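Local atomic coordinates of uncharacterized protein (Legionella pneumophila subsp. pneumophila str. Philadelphia 1, PDB entry 4RXV), a protein that is of unknown function but probably acts as a cysteine peptidase-like Legionella effector, this chain being the N-terminal fragment that carries its RavJ peptidase domain. Residues Q15-K20 / P223-P228; Q67-K72 / C102-Y107; A110-D115 / G219-Y224; P117-Q122 / T142-K147. All blocks are in the same frame, centred on the assembly; numbering follows the deposited sequence. Where two conformers were deposited one is given.

Helix 105-114 ties the four contacts together. Interaction 2 sets loop 67-72 against its start; interaction 3, about 17 Å away between centres, docks the C-terminal tail at its end. Interaction 1 holds the next part of that tail to the loop after helix 6-14, sharing Pro223 and Tyr224 with interaction 3. Interaction 4 packs helix 117-122 on strand 136-146 and meets interaction 3 through Arg120 and Leu114. Along the chain, interaction 1 encloses the others, interaction 2 closes before 3 and 4 open, and 4 falls between the segments of 3. The C-terminal tail, the loop after helix 6-14, helix 105-114 and the sheet are thus joined, consistent with a papain-like (clan CA) peptidase fold.

Interaction 1: residues Q15-K20 / P223-P228; sequences QEQYQK and PYTGTP
The loop that leaves helix 6-14 is clasped here by the irregular C-terminal tail of the peptidase-domain fragment, at the surface of a probably papain-like fold. Gln15 has the largest share of the contact. Its CB lies 3.3 Å from Thr225 O, and its CG, anti to the carbonyl carbon, comes near both Thr227 OG1 and Thr225 O. The chain then runs on extended (chi2 175°), so that CD passes 3.4 Å from Thr227 OG1, the two side chains crossing at about a right angle. At the tip, NE2 turns back to Thr225 O and donates a 2.9 Å hydrogen bond, with the acceptor near the amide plane; the same nitrogen rests 3.4 Å from Pro223 CB.

Gln15 also receives bonds at its backbone. Thr225 OG1, in the crowded position between backbone N and carbonyl carbon (chi1 63°), donates to Gln15 O at 2.7 Å along a lone pair, while Thr225 N adds a weak bond to the same oxygen. Loop and tail thus exchange bonds in both directions between this one pair of residues.

Glu16 makes the second attachment. Its CB points away, but the chain bends at chi2 (-56°) and brings the carboxylate back to the tail. Arg12 forms a salt bridge with OE2 and Asn85 binds OE1, which helps to fix the group. Tyr224 N approaches from above the carboxylate plane and donates a nearly straight 2.9 Å hydrogen bond to Glu16 OE2.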
loop_
_atom_site.group_PDB
_atom_site.type_symbol
_atom_site.label_atom_id
_atom_site.label_comp_id
_atom_site.label_asym_id
_atom_site.label_seq_id
_atom_site.Cartn_x
_atom_site.Cartn_y
_atom_site.Cartn_z
ATOM N N GLN A 15 -6.157 6.333 -8.797
ATOM C CA GLN A 15 -7.502 5.859 -9.068
ATOM C C GLN A 15 -8.094 5.115 -7.883
ATOM O O GLN A 15 -9.312 4.993 -7.803
ATOM C CB GLN A 15 -7.536 4.978 -10.309
ATOM C CG GLN A 15 -7.260 5.733 -11.588
ATOM C CD GLN A 15 -7.184 4.836 -12.785
ATOM O OE1 GLN A 15 -6.112 4.517 -13.259
ATOM N NE2 GLN A 15 -8.328 4.431 -13.285
ATOM N N GLU A 16 -7.260 4.583 -6.983
ATOM C CA GLU A 16 -7.756 3.839 -5.847
ATOM C C GLU A 16 -8.304 4.720 -4.737
ATOM O O GLU A 16 -8.938 4.218 -3.823
ATOM C CB GLU A 16 -6.665 2.902 -5.305
ATOM C CG GLU A 16 -6.283 1.849 -6.315
ATOM C CD GLU A 16 -7.486 1.047 -6.766
ATOM O OE1 GLU A 16 -8.069 0.326 -5.937
ATOM O OE2 GLU A 16 -7.865 1.144 -7.944
ATOM N N GLN A 17 -8.057 6.017 -4.824
ATOM C CA GLN A 17 -8.571 6.986 -3.837
ATOM C C GLN A 17 -8.222 6.544 -2.407
ATOM O O GLN A 17 -9.081 6.495 -1.510
ATOM C CB GLN A 17 -10.071 7.214 -4.012
ATOM C CG GLN A 17 -10.393 7.827 -5.380
ATOM C CD GLN A 17 -9.795 9.223 -5.554
ATOM O OE1 GLN A 17 -10.127 10.120 -4.786
ATOM N NE2 GLN A 17 -8.998 9.430 -6.598
ATOM N N TYR A 18 -6.946 6.278 -2.178
ATOM C CA TYR A 18 -6.489 5.781 -0.876
ATOM C C TYR A 18 -6.769 6.774 0.257
ATOM O O TYR A 18 -6.925 6.363 1.405
ATOM C CB TYR A 18 -5.011 5.459 -0.956
ATOM C CG TYR A 18 -4.687 4.209 -1.755
ATOM C CD1 TYR A 18 -5.294 3.004 -1.467
ATOM C CD2 TYR A 18 -3.728 4.222 -2.762
ATOM C CE1 TYR A 18 -4.965 1.839 -2.147
ATOM C CE2 TYR A 18 -3.402 3.072 -3.458
ATOM C CZ TYR A 18 -4.018 1.869 -3.144
ATOM O OH TYR A 18 -3.619 0.743 -3.824
ATOM N N GLN A 19 -6.830 8.066 -0.068
ATOM C CA GLN A 19 -7.120 9.065 0.938
ATOM C C GLN A 19 -8.515 8.940 1.539
ATOM O O GLN A 19 -8.790 9.530 2.581
ATOM C CB GLN A 19 -6.903 10.475 0.397
ATOM C CG GLN A 19 -7.965 11.048 -0.517
ATOM C CD GLN A 19 -7.950 10.535 -1.925
ATOM O OE1 GLN A 19 -7.215 9.618 -2.297
ATOM N NE2 GLN A 19 -8.804 11.132 -2.739
ATOM N N LYS A 20 -9.383 8.193 0.894
ATOM C CA LYS A 20 -10.757 8.018 1.348
ATOM C C LYS A 20 -10.950 6.818 2.249
ATOM O O LYS A 20 -12.017 6.652 2.829
ATOM C CB LYS A 20 -11.721 7.953 0.144
ATOM C CG LYS A 20 -11.616 9.115 -0.814
ATOM C CD LYS A 20 -11.940 10.444 -0.238
ATOM C CE LYS A 20 -11.782 11.521 -1.302
ATOM N NZ LYS A 20 -11.970 12.918 -0.966
ATOM N N PRO A 223 -10.066 -0.720 -11.598
ATOM C CA PRO A 223 -9.688 0.466 -10.818
ATOM C C PRO A 223 -10.878 1.015 -10.049
ATOM O O PRO A 223 -11.991 1.004 -10.557
ATOM C CB PRO A 223 -9.202 1.448 -11.884
ATOM C CG PRO A 223 -8.708 0.559 -12.999
ATOM C CD PRO A 223 -9.713 -0.567 -13.025
ATOM N N TYR A 224 -10.650 1.486 -8.832
ATOM C CA TYR A 224 -11.769 1.869 -7.984
ATOM C C TYR A 224 -12.569 3.027 -8.576
ATOM O O TYR A 224 -13.785 3.104 -8.406
ATOM C CB TYR A 224 -11.273 2.260 -6.608
ATOM C CG TYR A 224 -12.344 2.279 -5.528
ATOM C CD1 TYR A 224 -13.036 1.123 -5.206
ATOM C CD2 TYR A 224 -12.612 3.428 -4.779
ATOM C CE1 TYR A 224 -13.979 1.096 -4.222
ATOM C CE2 TYR A 224 -13.573 3.414 -3.761
ATOM C CZ TYR A 224 -14.236 2.240 -3.482
ATOM O OH TYR A 224 -15.161 2.181 -2.474
ATOM N N THR A 225 -11.874 3.937 -9.240
ATOM C CA THR A 225 -12.476 5.034 -9.996
ATOM C C THR A 225 -11.755 5.176 -11.333
ATOM O O THR A 225 -10.609 4.718 -11.514
ATOM C CB THR A 225 -12.372 6.373 -9.241
ATOM O OG1 THR A 225 -10.995 6.741 -9.070
ATOM C CG2 THR A 225 -13.077 6.319 -7.903
ATOM N N GLY A 226 -12.412 5.836 -12.270
ATOM C CA GLY A 226 -11.796 6.138 -13.534
ATOM C C GLY A 226 -11.244 7.542 -13.500
ATOM O O GLY A 226 -11.909 8.465 -13.036
ATOM N N THR A 227 -10.037 7.723 -14.024
ATOM C CA THR A 227 -9.405 9.031 -14.013
ATOM C C THR A 227 -10.290 10.043 -14.741
ATOM O O THR A 227 -10.758 9.773 -15.854
ATOM C CB THR A 227 -8.066 8.979 -14.747
ATOM O OG1 THR A 227 -7.269 7.922 -14.197
ATOM C CG2 THR A 227 -7.331 10.318 -14.654
ATOM N N PRO A 228 -10.501 11.223 -14.139
ATOM C CA PRO A 228 -11.273 12.263 -14.837
ATOM C C PRO A 228 -10.574 12.769 -16.087
ATOM O O PRO A 228 -9.350 12.774 -16.131
ATOM C CB PRO A 228 -11.346 13.410 -13.820
ATOM C CG PRO A 228 -10.871 12.865 -12.536
ATOM C CD PRO A 228 -10.100 11.621 -12.779
#

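Interaction 2: residues Q67-K72 / C102-Y107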
loop_
_atom_site.group_PDB
_atom_site.type_symbol
_atom_site.label_atom_id
_atom_site.label_comp_id
_atom_site.label_asym_id
_atom_site.label_seq_id
_atom_site.Cartn_x
_atom_site.Cartn_y
_atom_site.Cartn_z
ATOM N N GLN A 67 -4.700 -9.673 12.404
ATOM C CA GLN A 67 -3.731 -10.701 12.756
ATOM C C GLN A 67 -2.539 -10.597 11.790
ATOM O O GLN A 67 -2.683 -10.147 10.660
ATOM C CB GLN A 67 -4.436 -12.045 12.641
ATOM C CG GLN A 67 -3.582 -13.290 12.879
ATOM C CD GLN A 67 -4.234 -14.570 12.336
ATOM O OE1 GLN A 67 -4.511 -14.686 11.135
ATOM N NE2 GLN A 67 -4.461 -15.545 13.216
ATOM N N LEU A 68 -1.349 -10.974 12.246
ATOM C CA LEU A 68 -0.200 -11.002 11.345
ATOM C C LEU A 68 -0.557 -11.691 10.026
ATOM O O LEU A 68 -1.080 -12.805 10.016
ATOM C CB LEU A 68 0.976 -11.729 11.993
ATOM C CG LEU A 68 2.265 -11.855 11.177
ATOM C CD1 LEU A 68 2.836 -10.473 10.865
ATOM C CD2 LEU A 68 3.280 -12.692 11.925
ATOM N N LEU A 69 -0.293 -10.998 8.927
ATOM C CA LEU A 69 -0.565 -11.514 7.593
ATOM C C LEU A 69 0.670 -11.297 6.759
ATOM O O LEU A 69 1.173 -10.168 6.692
ATOM C CB LEU A 69 -1.736 -10.765 6.983
ATOM C CG LEU A 69 -2.054 -11.129 5.547
ATOM C CD1 LEU A 69 -2.461 -12.587 5.455
ATOM C CD2 LEU A 69 -3.132 -10.179 5.025
ATOM N N THR A 70 1.121 -12.369 6.117
ATOM C CA THR A 70 2.348 -12.361 5.347
ATOM C C THR A 70 2.087 -13.057 4.017
ATOM O O THR A 70 2.364 -14.256 3.862
ATOM C CB THR A 70 3.452 -13.091 6.103
ATOM O OG1 THR A 70 3.074 -14.463 6.314
ATOM C CG2 THR A 70 3.691 -12.422 7.459
ATOM N N PRO A 71 1.529 -12.319 3.054
ATOM C CA PRO A 71 1.210 -13.015 1.810
ATOM C C PRO A 71 2.485 -13.340 1.039
ATOM O O PRO A 71 3.431 -12.560 0.982
ATOM C CB PRO A 71 0.327 -12.005 1.056
ATOM C CG PRO A 71 -0.107 -10.997 2.108
ATOM C CD PRO A 71 1.049 -10.926 3.038
ATOM N N LYS A 72 2.510 -14.516 0.445
ATOM C CA LYS A 72 3.736 -14.971 -0.187
ATOM C C LYS A 72 3.559 -15.257 -1.665
ATOM O O LYS A 72 4.471 -15.786 -2.262
ATOM C CB LYS A 72 4.333 -16.183 0.547
ATOM C CG LYS A 72 4.687 -15.867 2.003
ATOM C CD LYS A 72 5.357 -17.018 2.725
ATOM C CE LYS A 72 5.551 -16.700 4.206
ATOM N NZ LYS A 72 6.745 -15.842 4.454
ATOM N N CYS A 102 -1.626 0.511 9.295
ATOM C CA CYS A 102 -0.210 0.714 8.990
ATOM C C CYS A 102 0.504 -0.524 8.471
ATOM O O CYS A 102 1.443 -0.421 7.680
ATOM C CB CYS A 102 0.490 1.218 10.263
ATOM S SG CYS A 102 2.130 1.893 10.085
ATOM N N SER A 103 0.092 -1.687 8.956
ATOM C CA SER A 103 0.719 -2.932 8.546
ATOM C C SER A 103 0.298 -3.395 7.156
ATOM O O SER A 103 1.139 -3.557 6.293
ATOM C CB SER A 103 0.440 -4.018 9.583
ATOM O OG SER A 103 1.177 -3.744 10.750
ATOM N N ASN A 104 -0.988 -3.608 6.933
ATOM C CA ASN A 104 -1.434 -4.351 5.746
ATOM C C ASN A 104 -1.797 -3.478 4.573
ATOM O O ASN A 104 -1.976 -4.020 3.490
ATOM C CB ASN A 104 -2.632 -5.264 6.062
ATOM C CG ASN A 104 -2.289 -6.405 7.002
ATOM O OD1 ASN A 104 -1.121 -6.599 7.379
ATOM N ND2 ASN A 104 -3.300 -7.195 7.356
ATOM N N PHE A 105 -1.922 -2.158 4.727
ATOM C CA PHE A 105 -2.431 -1.356 3.627
ATOM C C PHE A 105 -1.585 -1.532 2.351
ATOM O O PHE A 105 -2.128 -1.596 1.248
ATOM C CB PHE A 105 -2.466 0.104 4.069
ATOM C CG PHE A 105 -3.533 0.984 3.400
ATOM C CD1 PHE A 105 -4.170 0.651 2.227
ATOM C CD2 PHE A 105 -3.866 2.177 4.002
ATOM C CE1 PHE A 105 -5.122 1.505 1.669
ATOM C CE2 PHE A 105 -4.783 3.048 3.442
ATOM C CZ PHE A 105 -5.406 2.713 2.273
ATOM N N ALA A 106 -0.266 -1.604 2.499
ATOM C CA ALA A 106 0.637 -1.733 1.368
ATOM C C ALA A 106 0.286 -2.930 0.482
ATOM O O ALA A 106 0.590 -2.908 -0.706
ATOM C CB ALA A 106 2.063 -1.819 1.835
ATOM N N TYR A 107 -0.338 -3.964 1.034
ATOM C CA TYR A 107 -0.677 -5.152 0.283
ATOM C C TYR A 107 -1.664 -4.803 -0.833
ATOM O O TYR A 107 -1.647 -5.443 -1.875
ATOM C CB TYR A 107 -1.277 -6.201 1.196
ATOM C CG TYR A 107 -0.407 -6.679 2.349
ATOM C CD1 TYR A 107 0.932 -6.355 2.483
ATOM C CD2 TYR A 107 -0.981 -7.446 3.350
ATOM C CE1 TYR A 107 1.677 -6.801 3.559
ATOM C CE2 TYR A 107 -0.241 -7.893 4.420
ATOM C CZ TYR A 107 1.080 -7.550 4.519
ATOM O OH TYR A 107 1.843 -7.991 5.579
HETATM O O HOH W 1 -4.695 -9.606 8.792
HETATM O O HOH W 2 0.255 -8.186 9.215
#
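One direct hydrogen bond joins the loop 67-72 to the segment that opens helix 105-114: Tyr107 OH donates to Leu69 O, 2.5 Å away, in the plane of the carbonyl. With CG anti to the carbonyl carbon (chi1 -59°), the tyrosine reaches out from the helix so that its hydroxyl meets the loop backbone.

Two waters extend the polar contact through Asn104. Water 2 accepts from Leu69 N and donates to Asn104 OD1 at 2.8 Å; water 1 donates to Gln67 O and accepts a weak bond from Asn104 ND2. Both ends of the amide therefore read the loop backbone through solvent.

Apolar contacts flank the ring. Pro71 CD lies over one ring face in a CH-pi contact, 3.9 Å from the Tyr107 ring centroid and 25° off its normal, while Asn104 CA lies by the opposite face. Leu69 CD2 slides past Tyr107 CE2 at 3.7 Å. Phe80 of helix 74-84 also meets the tyrosine ring, edge-to-face.

Cys102, whose O accepts a hydrogen bond from His139, lies near the start of helix 105-114, consistent with the cysteine at the start of the central helix in papain-like clan CA peptidases.

Interaction 3: residues A110-D115 / G219-Y224; sequences AGVLLD and GQLTPY
Asp115 OD1 is gripped by one bond, from Gln220 N at 2.7 Å, which uses the syn lone pair on the side of the other carboxylate oxygen. Asp115 OD2 takes a second, from Leu221 N at 2.9 Å, this donor standing above the carboxylate plane. A third reaches the backbone of the same residue: Gly219 N donates to Asp115 O at 2.9 Å, close to straight (166°). With CG anti to the backbone N (chi1 -168°), the side chain reaches toward the tail, and two successive amide N-H groups pin its two oxygens and fix its rotation.

Gly219 has positive phi (73°) and Gln220 is right-handed helical, the alternation of a left-right nest, in which consecutive N-H groups turn to one side and can embrace an anion. Here that anion is the carboxylate of the buried Asp115, at the C-terminal part of helix 105-114, so the C-terminal tail, which follows strand 202-206, is fastened to the helix end. These amide donors probably favour the ionised aspartate.

Leu221 follows the polar grip with an apolar one. Its CB and CG lie close to Asp115 OD2, and CD1 reaches Asp115 CB and Val112 CA, and comes nearest to Gly111 O, at 3.7 Å. Ile78 of helix 74-84 touches Asp115, Gln220 and Leu221, while Gln220 NE2 bonds Arg217 O and Gln75 OE1.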
loop_
_atom_site.group_PDB
_atom_site.type_symbol
_atom_site.label_atom_id
_atom_site.label_comp_id
_atom_site.label_asym_id
_atom_site.label_seq_id
_atom_site.Cartn_x
_atom_site.Cartn_y
_atom_site.Cartn_z
ATOM N N ALA A 110 0.393 -3.481 -3.672
ATOM C CA ALA A 110 1.111 -4.589 -4.286
ATOM C C ALA A 110 0.200 -5.326 -5.268
ATOM O O ALA A 110 0.630 -5.658 -6.377
ATOM C CB ALA A 110 1.665 -5.527 -3.238
ATOM N N GLY A 111 -1.061 -5.557 -4.892
ATOM C CA GLY A 111 -2.007 -6.192 -5.798
ATOM C C GLY A 111 -2.285 -5.377 -7.036
ATOM O O GLY A 111 -2.273 -5.914 -8.148
ATOM N N VAL A 112 -2.527 -4.083 -6.867
ATOM C CA VAL A 112 -2.759 -3.197 -8.005
ATOM C C VAL A 112 -1.602 -3.275 -9.000
ATOM O O VAL A 112 -1.811 -3.336 -10.208
ATOM C CB VAL A 112 -2.991 -1.753 -7.519
ATOM C CG1 VAL A 112 -2.958 -0.766 -8.657
ATOM C CG2 VAL A 112 -4.310 -1.651 -6.731
ATOM N N LEU A 113 -0.386 -3.236 -8.483
ATOM C CA LEU A 113 0.798 -3.216 -9.327
ATOM C C LEU A 113 1.065 -4.563 -9.978
ATOM O O LEU A 113 1.426 -4.621 -11.147
ATOM C CB LEU A 113 1.990 -2.770 -8.503
ATOM C CG LEU A 113 1.835 -1.358 -7.959
ATOM C CD1 LEU A 113 2.872 -1.103 -6.866
ATOM C CD2 LEU A 113 1.842 -0.307 -9.021
ATOM N N LEU A 114 0.878 -5.651 -9.242
ATOM C CA LEU A 114 1.066 -6.997 -9.764
ATOM C C LEU A 114 0.040 -7.321 -10.841
ATOM O O LEU A 114 0.255 -8.205 -11.656
ATOM C CB LEU A 114 1.041 -8.031 -8.621
ATOM C CG LEU A 114 2.323 -8.049 -7.775
ATOM C CD1 LEU A 114 2.102 -8.692 -6.436
ATOM C CD2 LEU A 114 3.450 -8.739 -8.507
ATOM N N ASP A 115 -1.104 -6.650 -10.813
ATOM C CA ASP A 115 -2.182 -6.898 -11.757
ATOM C C ASP A 115 -1.971 -6.173 -13.076
ATOM O O ASP A 115 -2.752 -6.370 -13.980
ATOM C CB ASP A 115 -3.510 -6.453 -11.148
ATOM C CG ASP A 115 -4.692 -6.938 -11.935
ATOM O OD1 ASP A 115 -4.799 -8.160 -12.132
ATOM O OD2 ASP A 115 -5.505 -6.090 -12.361
ATOM N N GLY A 219 -4.926 -7.819 -15.185
ATOM C CA GLY A 219 -6.230 -7.272 -15.541
ATOM C C GLY A 219 -7.389 -7.858 -14.745
ATOM O O GLY A 219 -8.546 -7.769 -15.161
ATOM N N GLN A 220 -7.084 -8.476 -13.607
ATOM C CA GLN A 220 -8.122 -8.995 -12.732
ATOM C C GLN A 220 -8.887 -7.903 -12.004
ATOM O O GLN A 220 -10.043 -8.110 -11.613
ATOM C CB GLN A 220 -7.534 -9.936 -11.700
ATOM C CG GLN A 220 -6.845 -11.106 -12.301
ATOM C CD GLN A 220 -6.406 -12.082 -11.251
ATOM O OE1 GLN A 220 -7.212 -12.564 -10.461
ATOM N NE2 GLN A 220 -5.123 -12.350 -11.204
ATOM N N LEU A 221 -8.249 -6.756 -11.780
ATOM C CA LEU A 221 -8.846 -5.720 -10.945
ATOM C C LEU A 221 -9.524 -4.638 -11.780
ATOM O O LEU A 221 -9.081 -4.271 -12.872
ATOM C CB LEU A 221 -7.796 -5.040 -10.073
ATOM C CG LEU A 221 -6.996 -5.943 -9.144
ATOM C CD1 LEU A 221 -5.906 -5.191 -8.433
ATOM C CD2 LEU A 221 -7.907 -6.638 -8.132
ATOM N N THR A 222 -10.610 -4.103 -11.250
ATOM C CA THR A 222 -11.205 -2.900 -11.790
ATOM C C THR A 222 -10.687 -1.725 -10.961
ATOM O O THR A 222 -10.833 -1.723 -9.746
ATOM C CB THR A 222 -12.718 -2.996 -11.718
ATOM O OG1 THR A 222 -13.149 -4.150 -12.459
ATOM C CG2 THR A 222 -13.343 -1.756 -12.284
ATOM N N PRO A 223 -10.066 -0.720 -11.598
ATOM C CA PRO A 223 -9.688 0.466 -10.818
ATOM C C PRO A 223 -10.878 1.015 -10.049
ATOM O O PRO A 223 -11.991 1.004 -10.557
ATOM C CB PRO A 223 -9.202 1.448 -11.884
ATOM C CG PRO A 223 -8.708 0.559 -12.999
ATOM C CD PRO A 223 -9.713 -0.567 -13.025
ATOM N N TYR A 224 -10.650 1.486 -8.832
ATOM C CA TYR A 224 -11.769 1.869 -7.984
ATOM C C TYR A 224 -12.569 3.027 -8.576
ATOM O O TYR A 224 -13.785 3.104 -8.406
ATOM C CB TYR A 224 -11.273 2.260 -6.608
ATOM C CG TYR A 224 -12.344 2.279 -5.528
ATOM C CD1 TYR A 224 -13.036 1.123 -5.206
ATOM C CD2 TYR A 224 -12.612 3.428 -4.779
ATOM C CE1 TYR A 224 -13.979 1.096 -4.222
ATOM C CE2 TYR A 224 -13.573 3.414 -3.761
ATOM C CZ TYR A 224 -14.236 2.240 -3.482
ATOM O OH TYR A 224 -15.161 2.181 -2.474
#

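Interaction 4: residues P117-Q122 / T142-K147; sequences PQIRTQ and TLLVPK
Ile119 and Leu144 make the apolar centre of this contact, between the short, weakly bonded helix 117-122 and the end of strand 136-146. Ile119 CG2 meets Leu144 CD2 branch to branch at 3.7 Å, the two side chains crossing at about a right angle. Leu144 starts toward the helix, whereas the CB of Ile119 leaves to one side and its end comes nearer.

Lys147, just past the strand, arches over the last turn of the helix. Lys147 CG, anti to the carbonyl carbon (chi1 -77°), lies 3.5 Å from Gln122 O; a bend at chi2 then turns the rest of the chain, which runs on extended to NZ, 2.8 Å from Arg120 O in a weak hydrogen bond; the place of that oxygen is less certain. Lys147 N also donates a long, weak bond to Gln122 O, and water 3, which donates to Gln122 O at 2.5 Å, bridges weakly back to Lys147 N.

In the second shell, Asp124 forms a salt bridge with Lys147 NZ and so holds the ammonium beside the helix end. Arg120, directed away from the strand, binds Leu114 O and Thr216 O through NH2. Leu113 of helix 105-114 touches both Ile119 and Leu144, adding to the apolar cluster.

The axes of 117-122 and 142-146 approach to 9.2 Å, with 51° between their N-to-C directions. Helix 117-122 leads straight into strand 123-133, so the contact folds a helix onto the hairpin that follows it, where strand 136-146 ends and 123-133 begins, the two inner strands of the antiparallel sheet of this probably papain-like domain.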
loop_
_atom_site.group_PDB
_atom_site.type_symbol
_atom_site.label_atom_id
_atom_site.label_comp_id
_atom_site.label_asym_id
_atom_site.label_seq_id
_atom_site.Cartn_x
_atom_site.Cartn_y
_atom_site.Cartn_z
ATOM N N PRO A 117 -0.036 -5.427 -16.536
ATOM C CA PRO A 117 0.911 -6.133 -17.410
ATOM C C PRO A 117 2.138 -5.322 -17.815
ATOM O O PRO A 117 3.204 -5.884 -18.027
ATOM C CB PRO A 117 0.064 -6.468 -18.647
ATOM C CG PRO A 117 -1.026 -5.470 -18.628
ATOM C CD PRO A 117 -1.326 -5.185 -17.198
ATOM N N GLN A 118 2.007 -4.006 -17.879
ATOM C CA GLN A 118 3.144 -3.179 -18.273
ATOM C C GLN A 118 4.105 -2.977 -17.099
ATOM O O GLN A 118 5.291 -2.760 -17.280
ATOM C CB GLN A 118 2.670 -1.841 -18.822
ATOM C CG GLN A 118 1.868 -1.976 -20.100
ATOM C CD GLN A 118 1.316 -0.650 -20.576
ATOM O OE1 GLN A 118 1.251 0.316 -19.818
ATOM N NE2 GLN A 118 0.921 -0.597 -21.839
ATOM N N ILE A 119 3.587 -3.072 -15.880
ATOM C CA ILE A 119 4.460 -3.105 -14.711
ATOM C C ILE A 119 5.258 -4.415 -14.705
ATOM O O ILE A 119 6.439 -4.407 -14.405
ATOM C CB ILE A 119 3.691 -2.915 -13.424
ATOM C CG1 ILE A 119 3.053 -1.527 -13.452
ATOM C CG2 ILE A 119 4.625 -3.137 -12.200
ATOM C CD1 ILE A 119 3.501 -0.624 -12.347
ATOM N N ARG A 120 4.605 -5.518 -15.050
ATOM C CA ARG A 120 5.266 -6.839 -15.033
ATOM C C ARG A 120 6.575 -6.855 -15.812
ATOM O O ARG A 120 7.511 -7.563 -15.459
ATOM C CB ARG A 120 4.399 -7.932 -15.681
ATOM C CG ARG A 120 3.209 -8.392 -14.928
ATOM C CD ARG A 120 3.546 -9.370 -13.797
ATOM N NE ARG A 120 2.301 -9.682 -13.116
ATOM C CZ ARG A 120 1.617 -10.805 -13.240
ATOM N NH1 ARG A 120 2.059 -11.818 -13.958
ATOM N NH2 ARG A 120 0.480 -10.916 -12.602
ATOM N N THR A 121 6.635 -6.133 -16.925
ATOM C CA THR A 121 7.825 -6.227 -17.768
ATOM C C THR A 121 8.889 -5.170 -17.474
ATOM O O THR A 121 9.993 -5.234 -18.001
ATOM C CB THR A 121 7.458 -6.151 -19.252
ATOM O OG1 THR A 121 6.887 -4.875 -19.525
ATOM C CG2 THR A 121 6.462 -7.231 -19.624
ATOM N N GLN A 122 8.552 -4.194 -16.644
ATOM C CA GLN A 122 9.462 -3.109 -16.308
ATOM C C GLN A 122 10.006 -3.184 -14.876
ATOM O O GLN A 122 11.157 -2.798 -14.643
ATOM C CB GLN A 122 8.757 -1.772 -16.542
ATOM C CG GLN A 122 9.557 -0.505 -16.245
ATOM C CD GLN A 122 10.722 -0.257 -17.194
ATOM O OE1 GLN A 122 11.123 -1.118 -17.969
ATOM N NE2 GLN A 122 11.251 0.955 -17.145
ATOM N N THR A 142 5.298 -1.084 -0.103
ATOM C CA THR A 142 5.485 -1.761 -1.383
ATOM C C THR A 142 6.556 -1.052 -2.175
ATOM O O THR A 142 6.616 0.184 -2.187
ATOM C CB THR A 142 4.145 -1.904 -2.087
ATOM O OG1 THR A 142 3.385 -2.836 -1.319
ATOM C CG2 THR A 142 4.253 -2.407 -3.516
ATOM N N LEU A 143 7.400 -1.832 -2.850
ATOM C CA LEU A 143 8.445 -1.307 -3.720
ATOM C C LEU A 143 8.269 -1.802 -5.143
ATOM O O LEU A 143 7.879 -2.943 -5.381
ATOM C CB LEU A 143 9.849 -1.725 -3.278
ATOM C CG LEU A 143 10.243 -1.414 -1.839
ATOM C CD1 LEU A 143 11.645 -1.997 -1.571
ATOM C CD2 LEU A 143 10.194 0.064 -1.562
ATOM N N LEU A 144 8.604 -0.920 -6.070
ATOM C CA LEU A 144 8.867 -1.270 -7.465
ATOM C C LEU A 144 10.362 -1.196 -7.694
ATOM O O LEU A 144 10.954 -0.138 -7.517
ATOM C CB LEU A 144 8.148 -0.301 -8.401
ATOM C CG LEU A 144 6.621 -0.401 -8.369
ATOM C CD1 LEU A 144 5.981 0.885 -8.876
ATOM C CD2 LEU A 144 6.144 -1.566 -9.184
ATOM N N VAL A 145 10.990 -2.325 -8.015
ATOM C CA VAL A 145 12.430 -2.337 -8.251
ATOM C C VAL A 145 12.689 -2.654 -9.714
ATOM O O VAL A 145 12.003 -3.463 -10.304
ATOM C CB VAL A 145 13.181 -3.325 -7.319
ATOM C CG1 VAL A 145 13.039 -2.877 -5.854
ATOM C CG2 VAL A 145 12.708 -4.752 -7.502
ATOM N N PRO A 146 13.672 -1.991 -10.322
ATOM C CA PRO A 146 13.952 -2.288 -11.719
ATOM C C PRO A 146 14.293 -3.759 -11.907
ATOM O O PRO A 146 14.924 -4.383 -11.066
ATOM C CB PRO A 146 15.140 -1.379 -12.032
ATOM C CG PRO A 146 14.973 -0.231 -11.097
ATOM C CD PRO A 146 14.462 -0.845 -9.840
ATOM N N LYS A 147 13.826 -4.318 -13.012
ATOM C CA LYS A 147 14.085 -5.711 -13.340
ATOM C C LYS A 147 15.548 -6.053 -13.171
ATOM O O LYS A 147 16.402 -5.337 -13.697
ATOM C CB LYS A 147 13.733 -5.945 -14.807
ATOM C CG LYS A 147 12.277 -6.058 -15.071
ATOM C CD LYS A 147 11.737 -7.321 -14.483
ATOM C CE LYS A 147 10.328 -7.546 -14.930
ATOM N NZ LYS A 147 9.778 -8.732 -14.261
HETATM O O HOH W 3 13.424 -1.951 -15.438
#